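Local atomic coordinates of lactate racemase (Thermoanaerobacterium thermosaccharolyticum, PDB entry 2YJG), a protein that catalyses the interconversion of the D- and L-isomers of lactate, using a nickel-pincer nucleotide cofactor that is missing from this apoprotein. Residues P173-F179 / A210-L215; A270-P276 / S420-K426. All coordinates share one frame; numbering follows the deposited sequence.

Interaction 1 folds the hairpin that carries His-174, probably a proton donor/acceptor, against the loop 210-215; interaction 2 joins strand 271-274 to the C-terminal strand 422-425. Their centres are 13 Å apart and they touch directly. Pro-173 CG packs on Ile-422 CG1 at 3.9 Å, and Thr-212 CG2 lies 3.8 Å from Val-421 O, so the hairpin and loop of the N-terminal part rest on the strand pair of the C-terminal part. Side chain to side chain, His-174 is about 4 Å from Lys-184, the probable covalent cofactor site, and Phe-176 about 4 Å from His-200, the probable nickel ligand. Ile-422 stands further off, about 9 Å from the side chain of His-174.

Interaction 1. Residues P173-F179 / A210-L215; sequences PHFFAGF and ARTGVL
The Phe-179 ring meets Leu-215 edge-on: Leu-215 CG is 3.8 Å from Phe-179 CD1, Leu-215 CD2 lies in the ring plane, and the two side chains cross at about a right angle. Gly-213 O approaches the same ring obliquely, 3.5 Å from Phe-179 CE1. The other rings nest together: His-174 NE2 sits over the centre of the Phe-176 ring, Phe-176 CD2 over the rim of one Phe-175 face, and Phe-175 CD1 over the rim of one His-174 face. Phe-175 and Phe-176 both have CG between backbone N and carbonyl carbon (chi1 72° and 58°), turning their rings from the loop while each CB still touches it. The hairpin thus presents His-174, probably an active-site proton donor/acceptor. One hydrogen bond and several CA-H...O contacts join the backbones. Gly-213 N, in a type II turn from Arg-211 to Val-214, donates to a lone pair of Gly-178 O at 2.9 Å, though bent (139°); this oxygen also accepts from His-174 N. Thr-212 CA lies 3.3 Å from His-174 O. A CB on Gly-178 would collide with Val-214 O and Leu-215 CD2. Were Phe-179 replaced by an alanine, Leu-215 and the Gly-213 peptide would probably lose the ring that packs against them, opening a gap toward helix 257-270. That helix touches Phe-179 through Cys-263 and Val-266; helix 219-230 packs on Phe-176 and Ala-210, and helix 357-369 on Phe-175 and Phe-176.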
loop_
_atom_site.group_PDB
_atom_site.type_symbol
_atom_site.label_atom_id
_atom_site.label_comp_id
_atom_site.label_asym_id
_atom_site.label_seq_id
_atom_site.Cartn_x
_atom_site.Cartn_y
_atom_site.Cartn_z
ATOM N N PRO A 173 -28.193 12.582 0.449
ATOM C CA PRO A 173 -28.813 13.331 1.517
ATOM C C PRO A 173 -28.150 12.999 2.826
ATOM O O PRO A 173 -27.606 11.916 2.967
ATOM C CB PRO A 173 -30.242 12.783 1.522
ATOM C CG PRO A 173 -30.464 12.329 0.095
ATOM C CD PRO A 173 -29.172 11.766 -0.283
ATOM N N HIS A 174 -28.231 13.897 3.783
ATOM C CA HIS A 174 -27.713 13.630 5.141
ATOM C C HIS A 174 -28.668 14.217 6.154
ATOM O O HIS A 174 -29.077 15.419 6.053
ATOM C CB HIS A 174 -26.289 14.177 5.280
ATOM C CG HIS A 174 -25.725 13.990 6.644
ATOM N ND1 HIS A 174 -24.749 13.061 6.957
ATOM C CD2 HIS A 174 -26.036 14.618 7.801
ATOM C CE1 HIS A 174 -24.490 13.141 8.262
ATOM N NE2 HIS A 174 -25.261 14.074 8.783
ATOM N N PHE A 175 -29.020 13.416 7.145
ATOM C CA PHE A 175 -30.136 13.726 8.014
ATOM C C PHE A 175 -29.970 14.927 8.972
ATOM O O PHE A 175 -30.968 15.361 9.583
ATOM C CB PHE A 175 -30.613 12.502 8.761
ATOM C CG PHE A 175 -29.693 11.982 9.874
ATOM C CD1 PHE A 175 -28.305 11.975 9.736
ATOM C CD2 PHE A 175 -30.246 11.436 11.015
ATOM C CE1 PHE A 175 -27.534 11.491 10.731
ATOM C CE2 PHE A 175 -29.446 10.914 12.026
ATOM C CZ PHE A 175 -28.061 10.927 11.826
ATOM N N PHE A 176 -28.753 15.434 9.143
ATOM C CA PHE A 176 -28.624 16.758 9.816
ATOM C C PHE A 176 -27.722 17.783 9.148
ATOM O O PHE A 176 -27.874 18.936 9.441
ATOM C CB PHE A 176 -28.275 16.622 11.321
ATOM C CG PHE A 176 -27.028 15.873 11.615
ATOM C CD1 PHE A 176 -25.805 16.524 11.612
ATOM C CD2 PHE A 176 -27.075 14.529 12.006
ATOM C CE1 PHE A 176 -24.623 15.859 11.929
ATOM C CE2 PHE A 176 -25.905 13.841 12.338
ATOM C CZ PHE A 176 -24.675 14.486 12.296
ATOM N N ALA A 177 -26.773 17.383 8.309
ATOM C CA ALA A 177 -25.994 18.313 7.508
ATOM C C ALA A 177 -26.626 18.635 6.150
ATOM O O ALA A 177 -26.059 19.381 5.375
ATOM C CB ALA A 177 -24.569 17.754 7.266
ATOM N N GLY A 178 -27.790 18.054 5.864
ATOM C CA GLY A 178 -28.536 18.349 4.630
ATOM C C GLY A 178 -28.115 17.444 3.515
ATOM O O GLY A 178 -28.911 16.638 2.995
ATOM N N PHE A 179 -26.850 17.592 3.124
ATOM C CA PHE A 179 -26.223 16.694 2.156
ATOM C C PHE A 179 -24.797 16.409 2.561
ATOM O O PHE A 179 -24.194 17.175 3.286
ATOM C CB PHE A 179 -26.201 17.324 0.739
ATOM C CG PHE A 179 -27.545 17.624 0.188
ATOM C CD1 PHE A 179 -28.202 18.796 0.477
ATOM C CD2 PHE A 179 -28.109 16.764 -0.715
ATOM C CE1 PHE A 179 -29.491 19.054 -0.051
ATOM C CE2 PHE A 179 -29.369 16.984 -1.272
ATOM C CZ PHE A 179 -30.077 18.155 -0.943
ATOM N N ALA A 210 -31.494 21.780 10.866
ATOM C CA ALA A 210 -30.510 20.714 10.851
ATOM C C ALA A 210 -31.259 19.421 10.505
ATOM O O ALA A 210 -31.619 18.633 11.386
ATOM C CB ALA A 210 -29.814 20.631 12.266
ATOM N N ARG A 211 -31.617 19.299 9.227
ATOM C CA ARG A 211 -32.507 18.235 8.748
ATOM C C ARG A 211 -32.091 17.765 7.343
ATOM O O ARG A 211 -31.363 18.451 6.614
ATOM C CB ARG A 211 -33.932 18.747 8.635
ATOM C CG ARG A 211 -34.624 19.026 9.962
ATOM C CD ARG A 211 -34.735 17.925 10.871
ATOM N NE ARG A 211 -35.541 18.426 11.990
ATOM C CZ ARG A 211 -35.053 19.154 12.988
ATOM N NH1 ARG A 211 -33.730 19.361 13.095
ATOM N NH2 ARG A 211 -35.901 19.604 13.923
ATOM N N THR A 212 -32.606 16.602 6.970
ATOM C CA THR A 212 -32.296 16.027 5.635
ATOM C C THR A 212 -32.630 16.975 4.512
ATOM O O THR A 212 -33.731 17.492 4.440
ATOM C CB THR A 212 -33.105 14.788 5.456
ATOM O OG1 THR A 212 -33.022 14.023 6.661
ATOM C CG2 THR A 212 -32.578 13.926 4.338
ATOM N N GLY A 213 -31.653 17.149 3.623
ATOM C CA GLY A 213 -31.781 17.961 2.456
ATOM C C GLY A 213 -31.925 19.463 2.643
ATOM O O GLY A 213 -32.274 20.178 1.679
ATOM N N VAL A 214 -31.681 19.932 3.854
ATOM C CA VAL A 214 -31.698 21.361 4.208
ATOM C C VAL A 214 -30.311 21.950 4.442
ATOM O O VAL A 214 -29.546 21.480 5.322
ATOM C CB VAL A 214 -32.572 21.586 5.489
ATOM C CG1 VAL A 214 -32.585 23.093 5.798
ATOM C CG2 VAL A 214 -33.978 21.041 5.256
ATOM N N LEU A 215 -29.955 22.957 3.628
ATOM C CA LEU A 215 -28.707 23.660 3.728
ATOM C C LEU A 215 -28.933 25.103 4.211
ATOM O O LEU A 215 -28.235 25.577 5.069
ATOM C CB LEU A 215 -28.055 23.698 2.353
ATOM C CG LEU A 215 -27.627 22.344 1.731
ATOM C CD1 LEU A 215 -26.926 22.462 0.364
ATOM C CD2 LEU A 215 -26.703 21.585 2.673
#

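Interaction 2. Residues A270-P276 / S420-K426; sequences ATVNAKP and SVIVREK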
loop_
_atom_site.group_PDB
_atom_site.type_symbol
_atom_site.label_atom_id
_atom_site.label_comp_id
_atom_site.label_asym_id
_atom_site.label_seq_id
_atom_site.Cartn_x
_atom_site.Cartn_y
_atom_site.Cartn_z
ATOM N N ALA A 270 -34.065 12.511 -5.145
ATOM C CA ALA A 270 -34.345 11.911 -3.827
ATOM C C ALA A 270 -35.588 12.447 -3.134
ATOM O O ALA A 270 -36.060 11.820 -2.193
ATOM C CB ALA A 270 -33.136 12.079 -2.946
ATOM N N THR A 271 -36.135 13.597 -3.550
ATOM C CA THR A 271 -37.258 14.203 -2.805
ATOM C C THR A 271 -38.537 13.421 -3.020
ATOM O O THR A 271 -38.864 13.105 -4.139
ATOM C CB THR A 271 -37.446 15.684 -3.109
ATOM O OG1 THR A 271 -36.217 16.352 -2.791
ATOM C CG2 THR A 271 -38.605 16.307 -2.270
ATOM N N VAL A 272 -39.238 13.083 -1.951
ATOM C CA VAL A 272 -40.572 12.480 -2.063
ATOM C C VAL A 272 -41.540 13.311 -1.249
ATOM O O VAL A 272 -41.170 13.899 -0.227
ATOM C CB VAL A 272 -40.564 11.024 -1.593
ATOM C CG1 VAL A 272 -39.620 10.207 -2.469
ATOM C CG2 VAL A 272 -40.195 10.947 -0.066
ATOM N N ASN A 273 -42.780 13.400 -1.719
ATOM C CA ASN A 273 -43.783 14.240 -1.105
ATOM C C ASN A 273 -44.744 13.377 -0.312
ATOM O O ASN A 273 -45.398 12.482 -0.892
ATOM C CB ASN A 273 -44.514 15.045 -2.210
ATOM C CG ASN A 273 -43.560 15.902 -3.047
ATOM O OD1 ASN A 273 -43.379 15.680 -4.257
ATOM N ND2 ASN A 273 -42.950 16.874 -2.413
ATOM N N ALA A 274 -44.820 13.589 0.997
ATOM C CA ALA A 274 -45.632 12.754 1.880
ATOM C C ALA A 274 -46.854 13.474 2.474
ATOM O O ALA A 274 -46.730 14.557 3.014
ATOM C CB ALA A 274 -44.727 12.232 3.057
ATOM N N LYS A 275 -48.038 12.875 2.380
ATOM C CA LYS A 275 -49.181 13.247 3.202
ATOM C C LYS A 275 -49.044 12.498 4.527
ATOM O O LYS A 275 -49.094 11.250 4.565
ATOM C CB LYS A 275 -50.523 12.899 2.530
ATOM C CG LYS A 275 -51.680 12.835 3.553
ATOM C CD LYS A 275 -53.107 12.943 2.907
ATOM C CE LYS A 275 -54.197 13.026 4.027
ATOM N NZ LYS A 275 -55.575 12.843 3.482
ATOM N N PRO A 276 -48.892 13.228 5.633
ATOM C CA PRO A 276 -48.567 12.420 6.808
ATOM C C PRO A 276 -49.654 11.401 7.206
ATOM O O PRO A 276 -50.881 11.650 7.064
ATOM C CB PRO A 276 -48.270 13.441 7.901
ATOM C CG PRO A 276 -48.134 14.808 7.190
ATOM C CD PRO A 276 -48.942 14.678 5.912
ATOM N N SER A 420 -32.244 6.809 1.596
ATOM C CA SER A 420 -32.035 7.411 0.294
ATOM C C SER A 420 -32.926 8.627 -0.075
ATOM O O SER A 420 -32.695 9.253 -1.095
ATOM C CB SER A 420 -32.283 6.339 -0.773
ATOM O OG SER A 420 -33.681 5.971 -0.829
ATOM N N VAL A 421 -33.955 8.931 0.695
ATOM C CA VAL A 421 -34.910 9.924 0.329
ATOM C C VAL A 421 -34.802 11.190 1.197
ATOM O O VAL A 421 -34.257 11.160 2.324
ATOM C CB VAL A 421 -36.348 9.346 0.450
ATOM C CG1 VAL A 421 -36.564 8.187 -0.570
ATOM C CG2 VAL A 421 -36.644 8.847 1.854
ATOM N N ILE A 422 -35.401 12.264 0.670
ATOM C CA ILE A 422 -35.655 13.497 1.387
ATOM C C ILE A 422 -37.164 13.583 1.445
ATOM O O ILE A 422 -37.823 13.823 0.411
ATOM C CB ILE A 422 -35.086 14.744 0.630
ATOM C CG1 ILE A 422 -33.549 14.643 0.527
ATOM C CG2 ILE A 422 -35.435 16.063 1.292
ATOM C CD1 ILE A 422 -33.069 15.512 -0.586
ATOM N N VAL A 423 -37.721 13.425 2.648
ATOM C CA VAL A 423 -39.189 13.434 2.769
ATOM C C VAL A 423 -39.655 14.882 3.001
ATOM O O VAL A 423 -39.294 15.486 3.999
ATOM C CB VAL A 423 -39.682 12.539 3.884
ATOM C CG1 VAL A 423 -41.300 12.648 4.055
ATOM C CG2 VAL A 423 -39.250 11.095 3.669
ATOM N N ARG A 424 -40.498 15.380 2.096
ATOM C CA ARG A 424 -41.067 16.679 2.165
ATOM C C ARG A 424 -42.548 16.529 2.405
ATOM O O ARG A 424 -43.200 15.783 1.698
ATOM C CB ARG A 424 -40.794 17.350 0.841
ATOM C CG ARG A 424 -41.277 18.783 0.684
ATOM C CD ARG A 424 -41.809 18.959 -0.758
ATOM N NE ARG A 424 -42.377 20.273 -1.089
ATOM C CZ ARG A 424 -43.674 20.600 -1.035
ATOM N NH1 ARG A 424 -44.615 19.728 -0.649
ATOM N NH2 ARG A 424 -44.047 21.838 -1.379
ATOM N N GLU A 425 -43.055 17.191 3.445
ATOM C CA GLU A 425 -44.484 17.243 3.746
ATOM C C GLU A 425 -45.269 17.947 2.657
ATOM O O GLU A 425 -44.937 19.063 2.240
ATOM C CB GLU A 425 -44.715 17.953 5.082
ATOM C CG GLU A 425 -46.166 17.949 5.588
ATOM C CD GLU A 425 -46.262 18.259 7.088
ATOM O OE1 GLU A 425 -45.240 18.127 7.789
ATOM O OE2 GLU A 425 -47.366 18.618 7.566
ATOM N N LYS A 426 -46.342 17.295 2.228
ATOM C CA LYS A 426 -47.082 17.689 1.020
ATOM C C LYS A 426 -47.979 18.904 1.248
ATOM O O LYS A 426 -47.966 19.825 0.417
ATOM C CB LYS A 426 -47.905 16.489 0.540
ATOM C CG LYS A 426 -48.517 16.594 -0.817
ATOM C CD LYS A 426 -49.262 15.314 -1.155
ATOM C CE LYS A 426 -48.335 14.266 -1.751
ATOM N NZ LYS A 426 -48.916 12.883 -1.650
#
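Val-423 is wedged between Val-272 and Ala-274 on one face of the paired strands: its CG1 is 3.6 Å from Ala-274 CB, its CG2 3.9 Å from Val-272 CG2. CG1 stands anti to the backbone N (chi1 176°), which sends the two methyls to different partners. Val-421 CG1 extends the patch, 4.1 Å from Val-272 CG1, and helix 293-305 packs on it through Ala-302. The backbones form a two-stranded parallel sheet joining the C-terminal strand to the one leaving helix 257-270. Five backbone hydrogen bonds make the ladder: Val-272 N and Ala-274 N donate to Ile-422 O and Arg-424 O respectively, while Ala-270 O, Val-272 O and Ala-274 O accept from Ile-422 N, Arg-424 N (2.8 Å) and Lys-426 N. Ile-422, on the other face, reaches Ala-270 CB with its CD1 at 4.2 Å. Beside it Thr-271 sets CG2 3.9 Å from Arg-424 CB, while its hydroxyl bonds to Ser-267 O in the preceding helix. Further out, the Lys-426 chain turns back at its third torsion to bring CE 3.5 Å from Asn-273 O, a pose that a crystal neighbour may influence, and Pro-276 CG meets the Glu-425 carboxylate at OE2, 3.9 Å away.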